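Local coordinates for initiator protein NS1 (Human bocavirus, PDB 4KW3), which probably initiates rolling-circle replication of viral DNA by binding and nicking the origin through this N-terminal domain, with helicase activity elsewhere in the full-length protein, at residues F22-W27 against E162-H167; Q136-I141 against K170-E175. All coordinates share one frame; numbering follows the deposited sequence.

Contact 1. Residues F22-W27 against E162-H167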
ATOM      1  N   PHE A  22       1.074  -0.036  -9.419  1.00 44.37           N
ATOM      2  CA  PHE A  22      -0.133  -0.465 -10.127  1.00 46.41           C
ATOM      3  C   PHE A  22       0.024  -0.253 -11.658  1.00 50.08           C
ATOM      4  O   PHE A  22       0.204   0.867 -12.133  1.00 43.48           O
ATOM      5  CB  PHE A  22      -1.358   0.276  -9.588  1.00 48.06           C
ATOM      6  CG  PHE A  22      -2.653  -0.345  -9.994  1.00 48.69           C
ATOM      7  CD1 PHE A  22      -3.236  -0.029 -11.204  1.00 48.23           C
ATOM      8  CD2 PHE A  22      -3.278  -1.264  -9.174  1.00 48.47           C
ATOM      9  CE1 PHE A  22      -4.423  -0.622 -11.583  1.00 44.27           C
ATOM     10  CE2 PHE A  22      -4.467  -1.854  -9.549  1.00 47.92           C
ATOM     11  CZ  PHE A  22      -5.036  -1.531 -10.757  1.00 42.55           C
ATOM     12  N   PRO A  23      -0.044  -1.332 -12.441  1.00 50.91           N
ATOM     13  CA  PRO A  23       0.353  -1.169 -13.847  1.00 48.46           C
ATOM     14  C   PRO A  23      -0.711  -0.536 -14.766  1.00 54.72           C
ATOM     15  O   PRO A  23      -1.088  -1.133 -15.779  1.00 64.33           O
ATOM     16  CB  PRO A  23       0.668  -2.601 -14.287  1.00 38.21           C
ATOM     17  CG  PRO A  23      -0.091  -3.512 -13.310  1.00 43.43           C
ATOM     18  CD  PRO A  23      -0.606  -2.665 -12.163  1.00 48.46           C
ATOM     19  N   TYR A  24      -1.183   0.653 -14.400  1.00 50.81           N
ATOM     20  CA  TYR A  24      -2.137   1.423 -15.215  1.00 55.72           C
ATOM     21  C   TYR A  24      -1.780   2.903 -15.213  1.00 57.16           C
ATOM     22  O   TYR A  24      -2.105   3.639 -14.279  1.00 58.44           O
ATOM     23  CB  TYR A  24      -3.569   1.224 -14.700  1.00 55.48           C
ATOM     24  CG  TYR A  24      -4.646   1.866 -15.546  1.00 65.65           C
ATOM     25  CD1 TYR A  24      -4.946   1.397 -16.823  1.00 72.07           C
ATOM     26  CD2 TYR A  24      -5.408   2.906 -15.046  1.00 71.63           C
ATOM     27  CE1 TYR A  24      -5.944   1.987 -17.592  1.00 67.90           C
ATOM     28  CE2 TYR A  24      -6.414   3.492 -15.804  1.00 75.59           C
ATOM     29  CZ  TYR A  24      -6.679   3.032 -17.069  1.00 73.95           C
ATOM     30  OH  TYR A  24      -7.681   3.633 -17.804  1.00 82.20           O
ATOM     31  N   PRO A  25      -1.107   3.348 -16.273  1.00 59.43           N
ATOM     32  CA  PRO A  25      -0.573   4.714 -16.347  1.00 58.45           C
ATOM     33  C   PRO A  25      -1.642   5.810 -16.231  1.00 56.68           C
ATOM     34  O   PRO A  25      -1.359   6.868 -15.674  1.00 58.31           O
ATOM     35  CB  PRO A  25       0.105   4.744 -17.714  1.00 55.79           C
ATOM     36  CG  PRO A  25       0.433   3.292 -18.007  1.00 46.02           C
ATOM     37  CD  PRO A  25      -0.715   2.526 -17.431  1.00 49.61           C
ATOM     38  N   GLN A  26      -2.847   5.553 -16.734  1.00 62.88           N
ATOM     39  CA  GLN A  26      -3.931   6.546 -16.726  1.00 64.26           C
ATOM     40  C   GLN A  26      -4.735   6.567 -15.422  1.00 60.85           C
ATOM     41  O   GLN A  26      -5.822   7.134 -15.387  1.00 61.28           O
ATOM     42  CB  GLN A  26      -4.898   6.311 -17.896  1.00 71.90           C
ATOM     43  CG  GLN A  26      -4.274   6.347 -19.291  1.00 83.34           C
ATOM     44  CD  GLN A  26      -3.521   5.063 -19.654  1.00 92.88           C
ATOM     45  OE1 GLN A  26      -3.560   4.066 -18.925  1.00 92.70           O
ATOM     46  NE2 GLN A  26      -2.819   5.095 -20.780  1.00 95.96           N
ATOM     47  N   TRP A  27      -4.216   5.948 -14.362  1.00 50.10           N
ATOM     48  CA  TRP A  27      -4.957   5.839 -13.093  1.00 45.45           C
ATOM     49  C   TRP A  27      -5.365   7.184 -12.436  1.00 57.91           C
ATOM     50  O   TRP A  27      -6.451   7.268 -11.874  1.00 57.43           O
ATOM     51  CB  TRP A  27      -4.184   4.968 -12.080  1.00 42.45           C
ATOM     52  CG  TRP A  27      -3.034   5.681 -11.469  1.00 45.46           C
ATOM     53  CD1 TRP A  27      -1.762   5.775 -11.966  1.00 38.68           C
ATOM     54  CD2 TRP A  27      -3.052   6.440 -10.254  1.00 48.34           C
ATOM     55  NE1 TRP A  27      -0.983   6.551 -11.120  1.00 40.86           N
ATOM     56  CE2 TRP A  27      -1.751   6.963 -10.064  1.00 45.43           C
ATOM     57  CE3 TRP A  27      -4.040   6.727  -9.309  1.00 49.04           C
ATOM     58  CZ2 TRP A  27      -1.415   7.753  -8.968  1.00 51.04           C
ATOM     59  CZ3 TRP A  27      -3.703   7.512  -8.220  1.00 53.74           C
ATOM     60  CH2 TRP A  27      -2.399   8.016  -8.059  1.00 54.90           C
ATOM     61  N   GLU A 162     -13.306  -0.153 -17.782  1.00 73.54           N
ATOM     62  CA  GLU A 162     -13.044  -1.035 -16.648  1.00 74.06           C
ATOM     63  C   GLU A 162     -12.487  -2.369 -17.136  1.00 77.74           C
ATOM     64  O   GLU A 162     -11.587  -2.938 -16.521  1.00 79.43           O
ATOM     65  CB  GLU A 162     -14.308  -1.261 -15.822  1.00 67.84           C
ATOM     66  CG  GLU A 162     -14.954   0.002 -15.287  1.00 69.70           C
ATOM     67  CD  GLU A 162     -16.288  -0.279 -14.601  1.00 77.60           C
ATOM     68  OE1 GLU A 162     -17.037  -1.158 -15.082  1.00 78.22           O
ATOM     69  OE2 GLU A 162     -16.583   0.363 -13.568  1.00 79.69           O
ATOM     70  N   ALA A 163     -13.030  -2.862 -18.244  1.00 73.91           N
ATOM     71  CA  ALA A 163     -12.590  -4.124 -18.827  1.00 66.64           C
ATOM     72  C   ALA A 163     -11.168  -4.002 -19.400  1.00 66.85           C
ATOM     73  O   ALA A 163     -10.392  -4.957 -19.394  1.00 67.30           O
ATOM     74  CB  ALA A 163     -13.565  -4.573 -19.889  1.00 59.20           C
ATOM     75  N   ASP A 164     -10.837  -2.820 -19.900  1.00 66.62           N
ATOM     76  CA  ASP A 164      -9.495  -2.550 -20.394  1.00 67.84           C
ATOM     77  C   ASP A 164      -8.432  -2.722 -19.296  1.00 73.21           C
ATOM     78  O   ASP A 164      -7.408  -3.385 -19.494  1.00 70.97           O
ATOM     79  CB  ASP A 164      -9.439  -1.142 -20.974  1.00 68.91           C
ATOM     80  CG  ASP A 164      -8.040  -0.734 -21.363  1.00 86.95           C
ATOM     81  OD1 ASP A 164      -7.520  -1.274 -22.363  1.00 92.71           O
ATOM     82  OD2 ASP A 164      -7.464   0.136 -20.667  1.00 93.75           O
ATOM     83  N   ILE A 165      -8.701  -2.146 -18.129  1.00 69.28           N
ATOM     84  CA  ILE A 165      -7.824  -2.281 -16.975  1.00 62.60           C
ATOM     85  C   ILE A 165      -7.684  -3.745 -16.567  1.00 61.25           C
ATOM     86  O   ILE A 165      -6.579  -4.230 -16.314  1.00 60.21           O
ATOM     87  CB  ILE A 165      -8.368  -1.456 -15.785  1.00 60.37           C
ATOM     88  CG1 ILE A 165      -8.298   0.039 -16.109  1.00 52.23           C
ATOM     89  CG2 ILE A 165      -7.619  -1.790 -14.486  1.00 45.43           C
ATOM     90  CD1 ILE A 165      -9.004   0.911 -15.110  1.00 53.32           C
ATOM     91  N   PHE A 166      -8.819  -4.437 -16.506  1.00 52.47           N
ATOM     92  CA  PHE A 166      -8.881  -5.841 -16.112  1.00 51.89           C
ATOM     93  C   PHE A 166      -8.018  -6.727 -17.009  1.00 66.06           C
ATOM     94  O   PHE A 166      -7.341  -7.642 -16.534  1.00 64.66           O
ATOM     95  CB  PHE A 166     -10.336  -6.309 -16.128  1.00 44.25           C
ATOM     96  CG  PHE A 166     -10.535  -7.754 -15.756  1.00 45.28           C
ATOM     97  CD1 PHE A 166     -10.440  -8.167 -14.436  1.00 47.88           C
ATOM     98  CD2 PHE A 166     -10.862  -8.697 -16.731  1.00 46.98           C
ATOM     99  CE1 PHE A 166     -10.651  -9.496 -14.101  1.00 54.27           C
ATOM    100  CE2 PHE A 166     -11.063 -10.021 -16.399  1.00 48.13           C
ATOM    101  CZ  PHE A 166     -10.964 -10.423 -15.090  1.00 55.25           C
ATOM    102  N   HIS A 167      -8.027  -6.444 -18.306  1.00 68.13           N
ATOM    103  CA  HIS A 167      -7.246  -7.258 -19.228  1.00 63.24           C
ATOM    104  C   HIS A 167      -5.777  -6.854 -19.200  1.00 63.71           C
ATOM    105  O   HIS A 167      -4.892  -7.691 -19.399  1.00 56.07           O
ATOM    106  CB  HIS A 167      -7.837  -7.217 -20.636  1.00 61.60           C
ATOM    107  CG  HIS A 167      -9.178  -7.880 -20.733  1.00 77.32           C
ATOM    108  ND1 HIS A 167      -9.372  -9.212 -20.430  1.00 82.59           N
ATOM    109  CD2 HIS A 167     -10.394  -7.392 -21.075  1.00 79.16           C
ATOM    110  CE1 HIS A 167     -10.648  -9.518 -20.587  1.00 82.78           C
ATOM    111  NE2 HIS A 167     -11.291  -8.430 -20.978  1.00 83.00           N
TER
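The Tyr24 ring has Ile165 over one face and the Gln26 amide oxygen OE1 over the opposite one, toward the rim, while Asp164 stands at its edge. The face contact qualifies as CH-pi: Ile165 CG1 sits 3.6 Å from the centroid of the Tyr24 ring, 19° off the ring normal. Ile165 CD1 extends the overlap, 3.7 Å from Tyr24 CE2, across the far half of the ring. Asp164 OD2 is near the ring plane, 3.9 Å from Tyr24 CE1, with carboxylate and ring planes 64° apart. At the Phe22 ring the other branch, Ile165 CG2, comes to the edge, 4.5 Å from Phe22 CE1; Tyr24 CB is also at the edge, in plane, and Pro23 CD lies over one face, offset toward the rim.

Residues 22-27 form the connection from strand 15-21 to helix 31-38 in this Rep-type (HUH) nuclease domain. An inverse gamma turn centred on Pro23 leads into a type I turn from Tyr24 to Trp27 (Trp27 N to Tyr24 O 3.1 Å). Tyr24 chi1, -174°, sets CG opposite N, and the ring crosses the Ile165 side chain at about a right angle. Ile165 also touches Leu33 and Leu37.

Contact 2. Residues Q136-I141 against K170-E175; sequences QFYGLI and KKAERE
Tyr138 reaches over Ala172 with the outer part of its ring: Tyr138 OH lies 3.9 Å from Ala172 CB, and Tyr138 CE2 is 4.4 Å from the same methyl. The backbone oxygen Ala172 O meets the ring obliquely, 4.2 Å from Tyr138 CE2. A chi1 of -170°, with CG opposite the backbone N, is one part of what carries the phenol across to the second helix.

Next to it, Gly139 marks the closest backbone approach, its CA 5.2 Å from Glu173 CA. With no side chain at Gly139, the Glu173 backbone and the base of its side chain lie beside the bare helix surface. The Glu173 chain is extended through its first two torsions (179° and -172°), running past the glycine until Glu173 OE2 is 4.2 Å from Gly139 O, too far apart for a hydrogen bond. No hydrogen bond crosses between the segments. A salt bridge instead stays within residues 170-175, one helical turn apart, from Lys171 NZ to Glu175 OE2 at 3.0 Å, on the syn side but tilted out of the carboxylate plane.

The segments belong to helices 134-149 and 160-177, an antiparallel pair in this Rep-type nuclease domain. Ala172 and Glu173 also meet Leu142, Ala143 and Ile146 of helix 134-149, whose Phe137 and Ile141 pack on helix 74-94 and on Met185 of strand 185-191.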
ATOM      1  N   GLN A 136       7.493 -13.379  -9.134  1.00 44.04           N
ATOM      2  CA  GLN A 136       6.578 -14.236  -8.411  1.00 43.00           C
ATOM      3  C   GLN A 136       5.684 -13.389  -7.505  1.00 46.76           C
ATOM      4  O   GLN A 136       4.462 -13.557  -7.490  1.00 53.89           O
ATOM      5  CB  GLN A 136       7.384 -15.249  -7.598  1.00 41.30           C
ATOM      6  CG  GLN A 136       6.588 -16.196  -6.738  1.00 66.53           C
ATOM      7  CD  GLN A 136       7.453 -16.933  -5.723  1.00 63.79           C
ATOM      8  OE1 GLN A 136       8.622 -16.595  -5.515  1.00 62.13           O
ATOM      9  NE2 GLN A 136       6.892 -17.974  -5.116  1.00 59.89           N
ATOM     10  N   PHE A 137       6.306 -12.472  -6.768  1.00 38.71           N
ATOM     11  CA  PHE A 137       5.609 -11.594  -5.841  1.00 39.74           C
ATOM     12  C   PHE A 137       4.616 -10.740  -6.623  1.00 39.80           C
ATOM     13  O   PHE A 137       3.455 -10.605  -6.230  1.00 41.15           O
ATOM     14  CB  PHE A 137       6.613 -10.717  -5.089  1.00 44.10           C
ATOM     15  CG  PHE A 137       6.084 -10.132  -3.798  1.00 50.12           C
ATOM     16  CD1 PHE A 137       4.746 -10.284  -3.433  1.00 50.94           C
ATOM     17  CD2 PHE A 137       6.929  -9.424  -2.949  1.00 41.92           C
ATOM     18  CE1 PHE A 137       4.259  -9.747  -2.240  1.00 41.39           C
ATOM     19  CE2 PHE A 137       6.449  -8.873  -1.772  1.00 47.18           C
ATOM     20  CZ  PHE A 137       5.112  -9.041  -1.408  1.00 42.95           C
ATOM     21  N   TYR A 138       5.088 -10.177  -7.731  1.00 38.38           N
ATOM     22  CA  TYR A 138       4.269  -9.390  -8.650  1.00 44.52           C
ATOM     23  C   TYR A 138       3.025 -10.166  -9.096  1.00 53.11           C
ATOM     24  O   TYR A 138       1.918  -9.618  -9.117  1.00 57.49           O
ATOM     25  CB  TYR A 138       5.092  -9.004  -9.879  1.00 36.73           C
ATOM     26  CG  TYR A 138       4.444  -7.982 -10.797  1.00 42.37           C
ATOM     27  CD1 TYR A 138       3.865  -6.820 -10.292  1.00 43.38           C
ATOM     28  CD2 TYR A 138       4.444  -8.165 -12.180  1.00 41.44           C
ATOM     29  CE1 TYR A 138       3.284  -5.874 -11.140  1.00 44.47           C
ATOM     30  CE2 TYR A 138       3.871  -7.241 -13.026  1.00 45.04           C
ATOM     31  CZ  TYR A 138       3.286  -6.100 -12.505  1.00 47.71           C
ATOM     32  OH  TYR A 138       2.723  -5.189 -13.363  1.00 48.59           O
ATOM     33  N   GLY A 139       3.208 -11.437  -9.443  1.00 50.70           N
ATOM     34  CA  GLY A 139       2.117 -12.250  -9.937  1.00 39.86           C
ATOM     35  C   GLY A 139       1.086 -12.566  -8.870  1.00 48.05           C
ATOM     36  O   GLY A 139      -0.111 -12.526  -9.114  1.00 52.12           O
ATOM     37  N   LEU A 140       1.561 -12.879  -7.676  1.00 44.41           N
ATOM     38  CA  LEU A 140       0.687 -13.097  -6.550  1.00 44.03           C
ATOM     39  C   LEU A 140      -0.129 -11.831  -6.234  1.00 55.75           C
ATOM     40  O   LEU A 140      -1.311 -11.915  -5.896  1.00 58.17           O
ATOM     41  CB  LEU A 140       1.510 -13.513  -5.339  1.00 40.11           C
ATOM     42  CG  LEU A 140       2.255 -14.843  -5.446  1.00 42.69           C
ATOM     43  CD1 LEU A 140       3.085 -15.068  -4.181  1.00 43.63           C
ATOM     44  CD2 LEU A 140       1.283 -15.968  -5.645  1.00 41.48           C
ATOM     45  N   ILE A 141       0.508 -10.663  -6.331  1.00 47.80           N
ATOM     46  CA  ILE A 141      -0.181  -9.404  -6.050  1.00 44.07           C
ATOM     47  C   ILE A 141      -1.270  -9.198  -7.069  1.00 47.80           C
ATOM     48  O   ILE A 141      -2.395  -8.854  -6.712  1.00 44.27           O
ATOM     49  CB  ILE A 141       0.755  -8.189  -6.060  1.00 39.57           C
ATOM     50  CG1 ILE A 141       1.575  -8.145  -4.769  1.00 47.16           C
ATOM     51  CG2 ILE A 141      -0.037  -6.892  -6.207  1.00 33.91           C
ATOM     52  CD1 ILE A 141       2.727  -7.142  -4.795  1.00 51.01           C
ATOM     53  N   LYS A 170      -4.467  -8.876 -16.338  1.00 55.99           N
ATOM     54  CA  LYS A 170      -4.330 -10.288 -16.675  1.00 55.52           C
ATOM     55  C   LYS A 170      -3.113 -10.533 -17.566  1.00 60.41           C
ATOM     56  O   LYS A 170      -2.453 -11.560 -17.459  1.00 66.28           O
ATOM     57  CB  LYS A 170      -5.608 -10.841 -17.334  1.00 50.85           C
ATOM     58  CG  LYS A 170      -6.809 -10.993 -16.377  1.00 53.84           C
ATOM     59  CD  LYS A 170      -7.950 -11.789 -16.998  1.00 65.36           C
ATOM     60  CE  LYS A 170      -7.741 -13.304 -16.907  1.00 72.06           C
ATOM     61  NZ  LYS A 170      -7.873 -13.783 -15.485  1.00 78.92           N
ATOM     62  N   LYS A 171      -2.822  -9.583 -18.442  1.00 57.39           N
ATOM     63  CA  LYS A 171      -1.672  -9.689 -19.322  1.00 60.20           C
ATOM     64  C   LYS A 171      -0.396  -9.571 -18.494  1.00 63.74           C
ATOM     65  O   LYS A 171       0.549 -10.358 -18.654  1.00 58.40           O
ATOM     66  CB  LYS A 171      -1.736  -8.607 -20.400  1.00 58.39           C
ATOM     67  CG  LYS A 171      -0.536  -8.546 -21.301  1.00 67.99           C
ATOM     68  CD  LYS A 171      -0.769  -7.550 -22.430  1.00 79.95           C
ATOM     69  CE  LYS A 171       0.517  -7.249 -23.191  1.00 86.81           C
ATOM     70  NZ  LYS A 171       1.383  -6.279 -22.457  1.00 89.78           N
ATOM     71  N   ALA A 172      -0.387  -8.586 -17.599  1.00 55.90           N
ATOM     72  CA  ALA A 172       0.724  -8.388 -16.676  1.00 55.09           C
ATOM     73  C   ALA A 172       0.964  -9.643 -15.850  1.00 56.88           C
ATOM     74  O   ALA A 172       2.113 -10.020 -15.585  1.00 60.35           O
ATOM     75  CB  ALA A 172       0.444  -7.203 -15.754  1.00 39.83           C
ATOM     76  N   GLU A 173      -0.130 -10.284 -15.452  1.00 51.92           N
ATOM     77  CA  GLU A 173      -0.068 -11.486 -14.643  1.00 51.76           C
ATOM     78  C   GLU A 173       0.566 -12.634 -15.422  1.00 56.64           C
ATOM     79  O   GLU A 173       1.305 -13.439 -14.859  1.00 59.45           O
ATOM     80  CB  GLU A 173      -1.458 -11.884 -14.147  1.00 52.63           C
ATOM     81  CG  GLU A 173      -1.441 -13.145 -13.310  1.00 58.73           C
ATOM     82  CD  GLU A 173      -2.817 -13.655 -12.963  1.00 67.74           C
ATOM     83  OE1 GLU A 173      -3.736 -13.589 -13.825  1.00 69.60           O
ATOM     84  OE2 GLU A 173      -2.964 -14.137 -11.820  1.00 68.65           O
ATOM     85  N   ARG A 174       0.253 -12.717 -16.712  1.00 64.08           N
ATOM     86  CA  ARG A 174       0.811 -13.762 -17.559  1.00 72.22           C
ATOM     87  C   ARG A 174       2.310 -13.563 -17.705  1.00 67.83           C
ATOM     88  O   ARG A 174       3.094 -14.520 -17.615  1.00 63.68           O
ATOM     89  CB  ARG A 174       0.133 -13.786 -18.934  1.00 72.64           C
ATOM     90  CG  ARG A 174      -1.138 -14.610 -18.974  1.00 71.67           C
ATOM     91  CD  ARG A 174      -1.663 -14.775 -20.392  1.00 80.25           C
ATOM     92  NE  ARG A 174      -1.955 -13.489 -21.019  1.00 85.99           N
ATOM     93  CZ  ARG A 174      -3.127 -12.865 -20.929  1.00 88.71           C
ATOM     94  NH1 ARG A 174      -4.115 -13.408 -20.222  1.00 86.68           N
ATOM     95  NH2 ARG A 174      -3.309 -11.693 -21.534  1.00 85.10           N
ATOM     96  N   GLU A 175       2.691 -12.311 -17.932  1.00 62.97           N
ATOM     97  CA  GLU A 175       4.091 -11.942 -18.064  1.00 63.16           C
ATOM     98  C   GLU A 175       4.867 -12.191 -16.782  1.00 65.11           C
ATOM     99  O   GLU A 175       6.033 -12.577 -16.830  1.00 72.21           O
ATOM    100  CB  GLU A 175       4.213 -10.484 -18.475  1.00 56.96           C
ATOM    101  CG  GLU A 175       3.589 -10.196 -19.819  1.00 66.87           C
ATOM    102  CD  GLU A 175       3.511  -8.710 -20.118  1.00 85.58           C
ATOM    103  OE1 GLU A 175       3.831  -7.891 -19.214  1.00 81.08           O
ATOM    104  OE2 GLU A 175       3.136  -8.368 -21.267  1.00 95.85           O
TER

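In the fold
Contacts 1 and 2 share helix 160-177, which meets loop 22-27 in one and helix 134-149 in the other. Their centres are about 14 Å apart. All four touching residues of contact 2 are buried, whereas contact 1 has one exposed member, Asp164. Neither has a hydrogen bond between its segments: aromatic-aliphatic packing dominates contact 1, while contact 2 combines Tyr138 lying on Ala172 with a close approach of the two helix backbones at Gly139 and Glu173. They meet directly where Pro23 CG lies 3.3 Å from Tyr138 OH. Contact 1 is also nearer the predicted metal site, the Phe22 side chain being about 7 Å from that of His115, against about 10 Å for Tyr138.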